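Local coordinates for protein AlyGC (Glaciecola chathamensis, PDB 5GKD) that cleaves the polysaccharide alginate as a calcium-binding lyase of polysaccharide lyase family 6, at residues Lys6-Tyr11 / Gly29-Phe34; Asp23-Asn28 / Arg51-Gly56; Phe34-Glu39 / Val58-Gln63; Gly77-Asp82 / Gln108-Asn113. All coordinates share one frame; numbering follows the deposited sequence.

Interaction 1 of 4, residues Lys6-Tyr11 / Gly29-Phe34; sequences KTPEAY and GTWRDF
Trp31 CG lies anti to the carbonyl carbon (chi1 -58°), and Phe34 CG lies anti to the backbone N (chi1 -168°). These torsions direct CG of both side chains toward Lys6-Tyr11, and the rings continue to the loop and first helical turn. The contact sits at the N-terminal end of the parallel beta-helix of this family. Here the start of helix 8-17 packs beside strand 29-32 and the corner that follows it. The six-membered part of the Trp31 indole meets the backbone just ahead of the helix. Its CH2 is 3.5 Å from Lys6 C, and its CZ3 is 3.5 Å from Thr7 C. Thr7 O stands at the edge of the indole, in its plane. Pro8 bridges the two rings. Its CD is 4.0 Å from Trp31 CZ3, while its CG lies over one face of Phe34 as a CH-pi contact. Pro8 CB comes to 3.7 Å from Phe34 CE1. An alanine in place of Trp31 would probably open a gap beside Lys6, Thr7 and Pro8 and leave Ala27 O without the indole NE1 as donor. One helical turn after Pro8, Tyr11 offers its ring face to the edge of Phe34. This T-shaped pair has ring centroids 5.7 Å apart and planes at 84°. The atoms that meet are Phe34 CZ and Tyr11 CG, 4.0 Å apart. The phenol tip of Tyr11 goes further, to a hydrogen bond with Leu37 O on strand 35-41. Thr7 is the N-cap of the helix: its OG1 accepts from Ala10 N at 3.0 Å.

Interaction 2 of 4, residues Asp23-Asn28 / Arg51-Gly56; sequences DIILAN and RGQTPG
Arg51 lies beside Ile25, and Gly52 beside Leu26, as parallel neighbours in the sheet. The strands belong to successive coils of the parallel beta-helix. Arg51 N donates to Ile24 O, and Arg51 O takes Leu26 N. The side chain of Arg51 starts between its backbone N and carbonyl carbon, then bends at chi3 (-84°). It runs alongside Ile25, whose CD1 lies 3.7 Å from NH1. NH1 also makes a salt bridge of 3.0 Å to Asp23 OD2. OD2 lies near the guanidinium plane and uses its anti lone pair, while the carboxylate plane is turned 81° from the guanidinium plane. Next, Gly52 passes Leu26 without a side chain. At Gln53 the strand has ended, but the ladder goes on: Gln53 N donates to Leu26 O at 2.8 Å. Gln53 CA packs 3.5 Å from Ile25 CG2. The extended Gln53 side chain brings OE1 to Asn28 N, 2.8 Å away and in the carbonyl plane. The two side-chain amides are stacked, with planes 18° apart. Thr54 closes the contact with two bonds to the Asn28 amide. Its N donates to Asn28 OD1 at 2.8 Å, and its OG1 accepts from Asn28 ND2 at 3.0 Å. An alanine in place of Asn28 would probably leave Thr54 N and OG1 without these mates and the loop after Gly52 freer to move. Polar side chains thus carry the pairing past the end of the strands, where amide groups take over from the backbone ladder, and a charge pair holds its other end.

Interaction 3 of 4, residues Phe34-Glu39 / Val58-Gln63; sequences FEVLFE and VFLTGQ
Leu60 turns its CD2 methyl toward Val36 and Phe34. Its CG stands anti to the carbonyl carbon, but chi1 at -89° is well rotated from the usual staggered value. Leu60 CD2 comes to 3.7 Å from Val36 CG2, and the two side chains cross at about a right angle. The same methyl is 4.3 Å from Phe34 CD2, approaching the ring obliquely. Val36 CG1 is anti to the backbone N (chi1 178°), which leaves CG2 beside that N. There CG2 sits over the centre of the Phe34 ring, 3.5 Å above its plane. This is the face opposite the one that Pro8 meets, so the ring is sandwiched. Strands 35-41 and 58-62 run on different faces of the parallel beta-helix, and these side chains meet in its interior. Strand 35-41 has its ladder with strand 65-69, while strand 58-62 pairs with strands 29-32 and 73-81. Beyond the apolar group the contact turns polar. Glu35 has CG beside its backbone N and is extended further out. Its CG passes 3.7 Å from Gln63 O. A water donates to Gln63 O at 2.7 Å and, at a longer 3.3 Å, to Glu35 OE2. That carboxylate oxygen also forms a salt bridge with Lys475 of the second subunit. The Gln63 side chain leads away instead, and its NE2 bonds to Tyr84 O.

Interaction 4 of 4, residues Gly77-Asp82 / Gln108-Asn113; sequences GLVFKD and QVVIDN
Phe80 packs beside Ile111 and Val109 where residues 78-81 and 109-112 run parallel, with 9° between their directions. They are neighbouring rungs of one face of the parallel beta-helix. Phe80 CG stands anti to the carbonyl carbon (chi1 -62°). From there the side chain can be followed outward. CB lies 3.9 Å from Val110 O. CD1 passes the same oxygen, which stands at the edge of the ring, in its plane. CD1 also meets Ile111 CG1 at 4.1 Å. Further out, CE1 reaches Val109 CG2, 4.3 Å away and also at the ring edge. Leu60 on the adjacent strand 58-62, and Val90 from strand 89-92 of another face, also pack on Phe80. On the other side of the sheet Val79 and Val110 lie side by side, with Val79 CG2 4.1 Å from Val110 CB. Trp426 packs on both valines there. The backbone ladder holds the register. Val110 N donates to Leu78 O at 2.9 Å, Phe80 N to Val110 O at 2.8 Å, and Asp112 N to Phe80 O. At the start, Gly77 N makes a bent bond to Gln108 O from above the carbonyl plane. At the other end a water takes Asp82 N at 3.0 Å and donates to Asp112 O at 2.8 Å, so it bridges the strands as they part. The chemistry divides simply: the three near-straight ladder bonds fix the spacing of the two coils, and apolar side chains of differing shape, Leu78 with Val109 and Phe80 with Ile111, pack together on the inner face.

All four interactions lie in the first coils of the N-terminal beta-helix. Interaction 1 is at its end, on helix 8-17, and interaction 4 is further along the beta-helix, with their centres about 15 Å apart. Interactions 1 and 3 share Phe34, and their centres are about 7 Å apart. Along the chain interaction 2 alternates with both interactions 1 and 3, while interaction 4 comes last. Strand 58-62 of interaction 3 pairs with strand 29-32 of interaction 1 and strand 73-81 of interaction 4. Strand 48-52 of interaction 2 also neighbours strand 73-81. Leu26 and Leu78 carry packing from interaction 2 to interaction 4. The coils thus continue from the capped end toward the calcium-binding part.

Interaction 1 of 4, residues Lys6-Tyr11 / Gly29-Phe34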
# COMPACT_ATOMS: atom_id res chain seq x y z
N LYS A 6 25.98 -11.00 30.48
CA LYS A 6 26.32 -10.15 29.36
C LYS A 6 25.83 -10.68 28.02
O LYS A 6 26.09 -10.04 27.00
CB LYS A 6 27.84 -9.93 29.30
CG LYS A 6 28.42 -9.22 30.52
CD LYS A 6 29.93 -9.10 30.48
CE LYS A 6 30.47 -8.42 31.75
NZ LYS A 6 31.96 -8.42 31.77
N THR A 7 25.16 -11.82 27.99
CA THR A 7 24.60 -12.40 26.77
C THR A 7 23.27 -13.06 27.08
O THR A 7 22.99 -13.40 28.23
CB THR A 7 25.52 -13.45 26.13
OG1 THR A 7 25.70 -14.54 27.05
CG2 THR A 7 26.86 -12.87 25.76
N PRO A 8 22.42 -13.26 26.08
CA PRO A 8 21.19 -14.01 26.33
C PRO A 8 21.44 -15.41 26.88
O PRO A 8 20.68 -15.88 27.72
CB PRO A 8 20.50 -14.04 24.96
CG PRO A 8 20.96 -12.81 24.32
CD PRO A 8 22.40 -12.61 24.76
N GLU A 9 22.50 -16.08 26.44
CA GLU A 9 22.74 -17.42 26.97
C GLU A 9 23.23 -17.36 28.41
O GLU A 9 22.84 -18.19 29.23
CB GLU A 9 23.70 -18.20 26.07
CG GLU A 9 24.53 -17.41 25.12
CD GLU A 9 23.78 -16.91 23.90
OE1 GLU A 9 23.78 -15.69 23.70
OE2 GLU A 9 23.21 -17.72 23.13
N ALA A 10 24.04 -16.36 28.76
CA ALA A 10 24.39 -16.19 30.16
C ALA A 10 23.15 -15.85 30.98
O ALA A 10 23.01 -16.30 32.12
CB ALA A 10 25.46 -15.12 30.33
N TYR A 11 22.23 -15.08 30.41
CA TYR A 11 20.95 -14.85 31.06
C TYR A 11 20.22 -16.16 31.32
O TYR A 11 19.73 -16.40 32.42
CB TYR A 11 20.09 -13.90 30.24
CG TYR A 11 18.65 -13.94 30.71
CD1 TYR A 11 18.23 -13.16 31.77
CD2 TYR A 11 17.74 -14.78 30.11
CE1 TYR A 11 16.93 -13.19 32.20
CE2 TYR A 11 16.45 -14.84 30.54
CZ TYR A 11 16.04 -14.04 31.58
OH TYR A 11 14.74 -14.11 31.98
N GLY A 29 24.63 -1.86 28.14
CA GLY A 29 24.85 -2.02 26.73
C GLY A 29 23.53 -2.12 26.00
O GLY A 29 22.46 -1.92 26.57
N THR A 30 23.63 -2.42 24.71
CA THR A 30 22.48 -2.55 23.82
C THR A 30 22.24 -4.03 23.54
O THR A 30 23.09 -4.71 22.97
CB THR A 30 22.73 -1.76 22.53
OG1 THR A 30 22.88 -0.36 22.85
CG2 THR A 30 21.59 -1.94 21.55
N TRP A 31 21.08 -4.52 23.97
CA TRP A 31 20.68 -5.91 23.75
C TRP A 31 19.68 -5.92 22.61
O TRP A 31 18.53 -5.52 22.80
CB TRP A 31 20.06 -6.52 25.00
CG TRP A 31 20.94 -6.49 26.18
CD1 TRP A 31 21.44 -5.40 26.81
CD2 TRP A 31 21.43 -7.62 26.89
NE1 TRP A 31 22.21 -5.77 27.86
CE2 TRP A 31 22.22 -7.13 27.94
CE3 TRP A 31 21.27 -9.01 26.75
CZ2 TRP A 31 22.86 -7.97 28.85
CZ3 TRP A 31 21.90 -9.85 27.66
CH2 TRP A 31 22.69 -9.33 28.69
N ARG A 32 20.11 -6.37 21.43
CA ARG A 32 19.27 -6.32 20.25
C ARG A 32 18.56 -7.65 20.05
O ARG A 32 19.13 -8.71 20.30
CB ARG A 32 20.09 -5.96 19.01
CG ARG A 32 19.24 -5.76 17.75
CD ARG A 32 19.63 -4.54 16.91
NE ARG A 32 18.68 -4.38 15.80
CZ ARG A 32 17.89 -3.32 15.59
NH1 ARG A 32 17.91 -2.24 16.39
NH2 ARG A 32 17.06 -3.33 14.55
N ASP A 33 17.29 -7.59 19.64
CA ASP A 33 16.51 -8.78 19.34
C ASP A 33 16.48 -9.75 20.53
O ASP A 33 16.65 -10.95 20.37
CB ASP A 33 17.04 -9.50 18.10
CG ASP A 33 17.07 -8.61 16.86
OD1 ASP A 33 16.27 -7.65 16.76
OD2 ASP A 33 17.89 -8.89 15.97
N PHE A 34 16.29 -9.21 21.73
CA PHE A 34 16.30 -9.99 22.97
C PHE A 34 14.86 -10.18 23.44
O PHE A 34 14.28 -9.28 24.05
CB PHE A 34 17.14 -9.29 24.03
CG PHE A 34 17.44 -10.14 25.24
CD1 PHE A 34 17.22 -11.51 25.22
CD2 PHE A 34 17.94 -9.57 26.39
CE1 PHE A 34 17.51 -12.28 26.32
CE2 PHE A 34 18.21 -10.35 27.50
CZ PHE A 34 18.00 -11.71 27.46

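Interaction 2 of 4, residues Asp23-Asn28 / Arg51-Gly56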
# COMPACT_ATOMS: atom_id res chain seq x y z
N ASP A 23 19.29 -11.25 42.34
CA ASP A 23 19.10 -10.28 41.26
C ASP A 23 19.87 -10.75 40.03
O ASP A 23 21.08 -10.98 40.10
CB ASP A 23 19.60 -8.89 41.66
CG ASP A 23 18.78 -8.26 42.76
OD1 ASP A 23 18.14 -9.01 43.53
OD2 ASP A 23 18.76 -7.01 42.87
N ILE A 24 19.17 -10.90 38.91
CA ILE A 24 19.81 -11.11 37.62
C ILE A 24 20.02 -9.73 37.00
O ILE A 24 19.06 -8.96 36.86
CB ILE A 24 18.95 -12.00 36.72
CG1 ILE A 24 18.73 -13.36 37.40
CG2 ILE A 24 19.60 -12.14 35.34
CD1 ILE A 24 17.81 -14.27 36.67
N ILE A 25 21.26 -9.40 36.67
CA ILE A 25 21.63 -8.05 36.27
C ILE A 25 22.06 -8.07 34.81
O ILE A 25 23.09 -8.67 34.45
CB ILE A 25 22.74 -7.49 37.16
CG1 ILE A 25 22.30 -7.46 38.63
CG2 ILE A 25 23.15 -6.12 36.70
CD1 ILE A 25 23.37 -6.91 39.55
N LEU A 26 21.29 -7.41 33.95
CA LEU A 26 21.69 -7.22 32.56
C LEU A 26 22.76 -6.13 32.50
O LEU A 26 22.51 -4.99 32.90
CB LEU A 26 20.50 -6.83 31.69
CG LEU A 26 19.29 -7.75 31.60
CD1 LEU A 26 18.30 -7.23 30.54
CD2 LEU A 26 19.71 -9.20 31.33
N ALA A 27 23.94 -6.50 32.00
CA ALA A 27 25.05 -5.58 31.89
C ALA A 27 24.72 -4.41 30.97
O ALA A 27 24.00 -4.55 29.98
CB ALA A 27 26.29 -6.33 31.36
N ASN A 28 25.27 -3.25 31.30
CA ASN A 28 25.08 -2.06 30.49
C ASN A 28 25.46 -2.33 29.05
O ASN A 28 26.48 -2.96 28.77
CB ASN A 28 25.92 -0.90 31.05
CG ASN A 28 25.43 -0.43 32.39
OD1 ASN A 28 24.26 -0.63 32.74
ND2 ASN A 28 26.30 0.21 33.14
N ARG A 51 17.08 -6.79 36.49
CA ARG A 51 17.25 -5.35 36.45
C ARG A 51 18.47 -4.98 35.62
O ARG A 51 19.39 -5.77 35.42
CB ARG A 51 17.37 -4.74 37.86
CG ARG A 51 18.14 -5.58 38.82
CD ARG A 51 18.33 -4.91 40.20
NE ARG A 51 19.49 -4.04 40.10
CZ ARG A 51 20.63 -4.21 40.75
NH1 ARG A 51 20.79 -5.19 41.60
NH2 ARG A 51 21.60 -3.35 40.53
N GLY A 52 18.46 -3.75 35.11
CA GLY A 52 19.61 -3.25 34.39
C GLY A 52 20.71 -2.84 35.36
O GLY A 52 20.44 -2.33 36.44
N GLN A 53 21.95 -3.10 34.95
CA GLN A 53 23.11 -2.75 35.77
C GLN A 53 23.08 -1.29 36.19
O GLN A 53 23.20 -0.96 37.37
CB GLN A 53 24.39 -3.04 34.98
CG GLN A 53 25.67 -2.82 35.75
CD GLN A 53 26.91 -2.98 34.88
OE1 GLN A 53 26.81 -3.26 33.69
NE2 GLN A 53 28.07 -2.79 35.46
N THR A 54 22.89 -0.39 35.22
CA THR A 54 22.71 1.03 35.49
C THR A 54 21.46 1.49 34.76
O THR A 54 21.48 1.59 33.52
CB THR A 54 23.90 1.85 35.00
OG1 THR A 54 25.10 1.36 35.60
CG2 THR A 54 23.69 3.32 35.35
N PRO A 55 20.37 1.78 35.48
CA PRO A 55 19.15 2.20 34.79
C PRO A 55 19.45 3.38 33.88
O PRO A 55 20.12 4.33 34.29
CB PRO A 55 18.20 2.55 35.93
CG PRO A 55 18.68 1.67 37.09
CD PRO A 55 20.19 1.66 36.93
N GLY A 56 19.04 3.27 32.63
CA GLY A 56 19.33 4.25 31.62
C GLY A 56 20.49 3.89 30.70
O GLY A 56 20.71 4.59 29.72

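Interaction 3 of 4, residues Phe34-Glu39 / Val58-Gln63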
# COMPACT_ATOMS: atom_id res chain seq x y z
N PHE A 34 16.29 -9.21 21.73
CA PHE A 34 16.30 -9.99 22.97
C PHE A 34 14.86 -10.18 23.44
O PHE A 34 14.28 -9.28 24.05
CB PHE A 34 17.14 -9.29 24.03
CG PHE A 34 17.44 -10.14 25.24
CD1 PHE A 34 17.22 -11.51 25.22
CD2 PHE A 34 17.94 -9.57 26.39
CE1 PHE A 34 17.51 -12.28 26.32
CE2 PHE A 34 18.21 -10.35 27.50
CZ PHE A 34 18.00 -11.71 27.46
N GLU A 35 14.30 -11.37 23.19
CA GLU A 35 12.98 -11.76 23.70
C GLU A 35 13.17 -12.36 25.09
O GLU A 35 13.52 -13.53 25.22
CB GLU A 35 12.30 -12.74 22.75
CG GLU A 35 11.93 -12.15 21.42
CD GLU A 35 11.24 -13.14 20.49
OE1 GLU A 35 10.07 -13.49 20.73
OE2 GLU A 35 11.87 -13.54 19.50
N VAL A 36 12.92 -11.56 26.12
CA VAL A 36 13.20 -11.95 27.50
C VAL A 36 12.02 -12.73 28.04
O VAL A 36 10.89 -12.24 28.04
CB VAL A 36 13.47 -10.72 28.37
CG1 VAL A 36 13.72 -11.13 29.82
CG2 VAL A 36 14.64 -9.91 27.82
N LEU A 37 12.27 -13.95 28.51
CA LEU A 37 11.28 -14.73 29.25
C LEU A 37 11.81 -14.85 30.67
O LEU A 37 12.76 -15.59 30.92
CB LEU A 37 11.03 -16.10 28.63
CG LEU A 37 10.11 -17.06 29.41
CD1 LEU A 37 8.79 -16.39 29.74
CD2 LEU A 37 9.88 -18.37 28.66
N PHE A 38 11.21 -14.08 31.58
CA PHE A 38 11.60 -14.03 32.99
C PHE A 38 10.62 -14.92 33.73
O PHE A 38 9.56 -14.48 34.18
CB PHE A 38 11.56 -12.60 33.51
CG PHE A 38 12.12 -12.44 34.89
CD1 PHE A 38 13.22 -13.17 35.30
CD2 PHE A 38 11.56 -11.55 35.77
CE1 PHE A 38 13.73 -13.00 36.57
CE2 PHE A 38 12.08 -11.38 37.04
CZ PHE A 38 13.15 -12.10 37.44
N GLU A 39 10.97 -16.19 33.86
CA GLU A 39 10.09 -17.21 34.42
C GLU A 39 10.82 -17.83 35.60
O GLU A 39 11.81 -18.55 35.41
CB GLU A 39 9.71 -18.26 33.38
CG GLU A 39 8.96 -19.44 33.98
CD GLU A 39 8.30 -20.30 32.93
OE1 GLU A 39 7.23 -20.87 33.22
OE2 GLU A 39 8.86 -20.42 31.82
N VAL A 58 20.94 0.29 29.94
CA VAL A 58 20.56 -1.01 29.39
C VAL A 58 19.40 -0.78 28.45
O VAL A 58 18.29 -0.42 28.87
CB VAL A 58 20.20 -2.02 30.48
CG1 VAL A 58 19.64 -3.29 29.86
CG2 VAL A 58 21.41 -2.31 31.35
N PHE A 59 19.64 -1.01 27.17
CA PHE A 59 18.66 -0.82 26.12
C PHE A 59 18.30 -2.17 25.54
O PHE A 59 19.19 -2.99 25.27
CB PHE A 59 19.21 0.09 25.02
CG PHE A 59 19.66 1.41 25.53
CD1 PHE A 59 18.74 2.41 25.80
CD2 PHE A 59 21.00 1.67 25.74
CE1 PHE A 59 19.14 3.63 26.27
CE2 PHE A 59 21.41 2.90 26.22
CZ PHE A 59 20.48 3.88 26.48
N LEU A 60 17.02 -2.40 25.34
CA LEU A 60 16.52 -3.56 24.62
C LEU A 60 15.93 -3.06 23.32
O LEU A 60 14.93 -2.34 23.33
CB LEU A 60 15.50 -4.34 25.45
CG LEU A 60 16.13 -5.40 26.35
CD1 LEU A 60 16.90 -4.74 27.45
CD2 LEU A 60 15.12 -6.36 26.91
N THR A 61 16.55 -3.44 22.20
CA THR A 61 16.28 -2.84 20.91
C THR A 61 15.92 -3.91 19.88
O THR A 61 15.95 -5.11 20.16
CB THR A 61 17.48 -2.02 20.40
OG1 THR A 61 18.58 -2.90 20.09
CG2 THR A 61 17.92 -1.01 21.44
N GLY A 62 15.56 -3.46 18.69
CA GLY A 62 15.13 -4.40 17.67
C GLY A 62 13.88 -5.13 18.11
O GLY A 62 13.00 -4.56 18.76
N GLN A 63 13.81 -6.41 17.76
CA GLN A 63 12.63 -7.22 18.08
C GLN A 63 12.82 -7.88 19.44
O GLN A 63 12.95 -9.09 19.57
CB GLN A 63 12.35 -8.23 16.97
CG GLN A 63 11.59 -7.62 15.80
CD GLN A 63 12.35 -6.44 15.21
OE1 GLN A 63 13.33 -6.63 14.48
NE2 GLN A 63 11.93 -5.23 15.55
O HOH W 1 13.82 -11.27 18.14

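Interaction 4 of 4, residues Gly77-Asp82 / Gln108-Asn113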
# COMPACT_ATOMS: atom_id res chain seq x y z
N GLY A 77 14.54 -1.01 35.60
CA GLY A 77 15.73 -0.37 35.07
C GLY A 77 16.08 -0.75 33.65
O GLY A 77 17.27 -0.94 33.35
N LEU A 78 15.09 -0.88 32.78
CA LEU A 78 15.30 -1.20 31.37
C LEU A 78 14.69 -0.11 30.50
O LEU A 78 13.72 0.55 30.89
CB LEU A 78 14.68 -2.56 31.00
CG LEU A 78 14.99 -3.76 31.90
CD1 LEU A 78 14.21 -4.99 31.46
CD2 LEU A 78 16.49 -4.01 31.92
N VAL A 79 15.24 0.05 29.31
CA VAL A 79 14.73 0.97 28.30
C VAL A 79 14.49 0.18 27.02
O VAL A 79 15.44 -0.39 26.46
CB VAL A 79 15.69 2.13 28.02
CG1 VAL A 79 15.12 3.05 26.94
CG2 VAL A 79 15.98 2.92 29.30
N PHE A 80 13.24 0.13 26.56
CA PHE A 80 12.93 -0.36 25.22
C PHE A 80 12.86 0.83 24.27
O PHE A 80 12.11 1.78 24.51
CB PHE A 80 11.61 -1.14 25.17
CG PHE A 80 11.58 -2.38 26.02
CD1 PHE A 80 11.42 -2.29 27.40
CD2 PHE A 80 11.66 -3.62 25.44
CE1 PHE A 80 11.40 -3.43 28.19
CE2 PHE A 80 11.63 -4.77 26.22
CZ PHE A 80 11.49 -4.67 27.60
N LYS A 81 13.66 0.77 23.21
CA LYS A 81 13.71 1.82 22.19
C LYS A 81 14.31 1.20 20.94
O LYS A 81 14.85 0.09 20.98
CB LYS A 81 14.53 3.02 22.66
CG LYS A 81 16.03 2.76 22.68
CD LYS A 81 16.82 4.02 23.01
CE LYS A 81 18.29 3.81 22.71
NZ LYS A 81 19.13 4.99 23.06
N ASP A 82 14.24 1.94 19.84
CA ASP A 82 14.82 1.54 18.55
C ASP A 82 14.40 0.12 18.17
O ASP A 82 15.23 -0.72 17.83
CB ASP A 82 16.35 1.64 18.57
CG ASP A 82 16.84 3.05 18.84
OD1 ASP A 82 16.14 4.02 18.51
OD2 ASP A 82 17.94 3.18 19.39
N GLN A 108 10.03 1.25 36.95
CA GLN A 108 11.16 1.98 36.42
C GLN A 108 11.65 1.38 35.10
O GLN A 108 12.84 1.18 34.89
CB GLN A 108 12.30 2.06 37.44
CG GLN A 108 11.93 2.80 38.73
CD GLN A 108 13.16 3.23 39.52
OE1 GLN A 108 14.06 3.83 38.97
NE2 GLN A 108 13.19 2.93 40.81
N VAL A 109 10.72 1.09 34.21
CA VAL A 109 11.13 0.78 32.85
C VAL A 109 10.49 1.76 31.88
O VAL A 109 9.35 2.22 32.06
CB VAL A 109 10.91 -0.69 32.42
CG1 VAL A 109 10.61 -1.59 33.58
CG2 VAL A 109 9.94 -0.83 31.27
N VAL A 110 11.27 2.09 30.86
CA VAL A 110 10.91 3.05 29.83
C VAL A 110 10.58 2.28 28.56
O VAL A 110 11.31 1.37 28.17
CB VAL A 110 12.07 4.03 29.57
CG1 VAL A 110 11.75 4.94 28.41
CG2 VAL A 110 12.43 4.82 30.82
N ILE A 111 9.49 2.66 27.90
CA ILE A 111 9.25 2.29 26.52
C ILE A 111 9.09 3.58 25.73
O ILE A 111 8.16 4.35 25.98
CB ILE A 111 8.02 1.39 26.35
CG1 ILE A 111 8.13 0.16 27.25
CG2 ILE A 111 7.86 1.04 24.87
CD1 ILE A 111 6.97 -0.82 27.12
N ASP A 112 10.00 3.81 24.79
CA ASP A 112 10.13 5.10 24.11
C ASP A 112 10.07 4.86 22.61
O ASP A 112 11.04 4.40 22.00
CB ASP A 112 11.44 5.78 24.51
CG ASP A 112 11.61 7.14 23.90
OD1 ASP A 112 10.78 7.54 23.07
OD2 ASP A 112 12.59 7.82 24.25
N ASN A 113 8.92 5.17 22.02
CA ASN A 113 8.74 5.12 20.57
C ASN A 113 9.14 3.77 19.99
O ASN A 113 9.71 3.68 18.90
CB ASN A 113 9.52 6.26 19.91
CG ASN A 113 8.73 7.55 19.92
OD1 ASN A 113 7.92 7.79 19.02
ND2 ASN A 113 8.91 8.35 20.96
O HOH W 2 12.72 4.48 19.73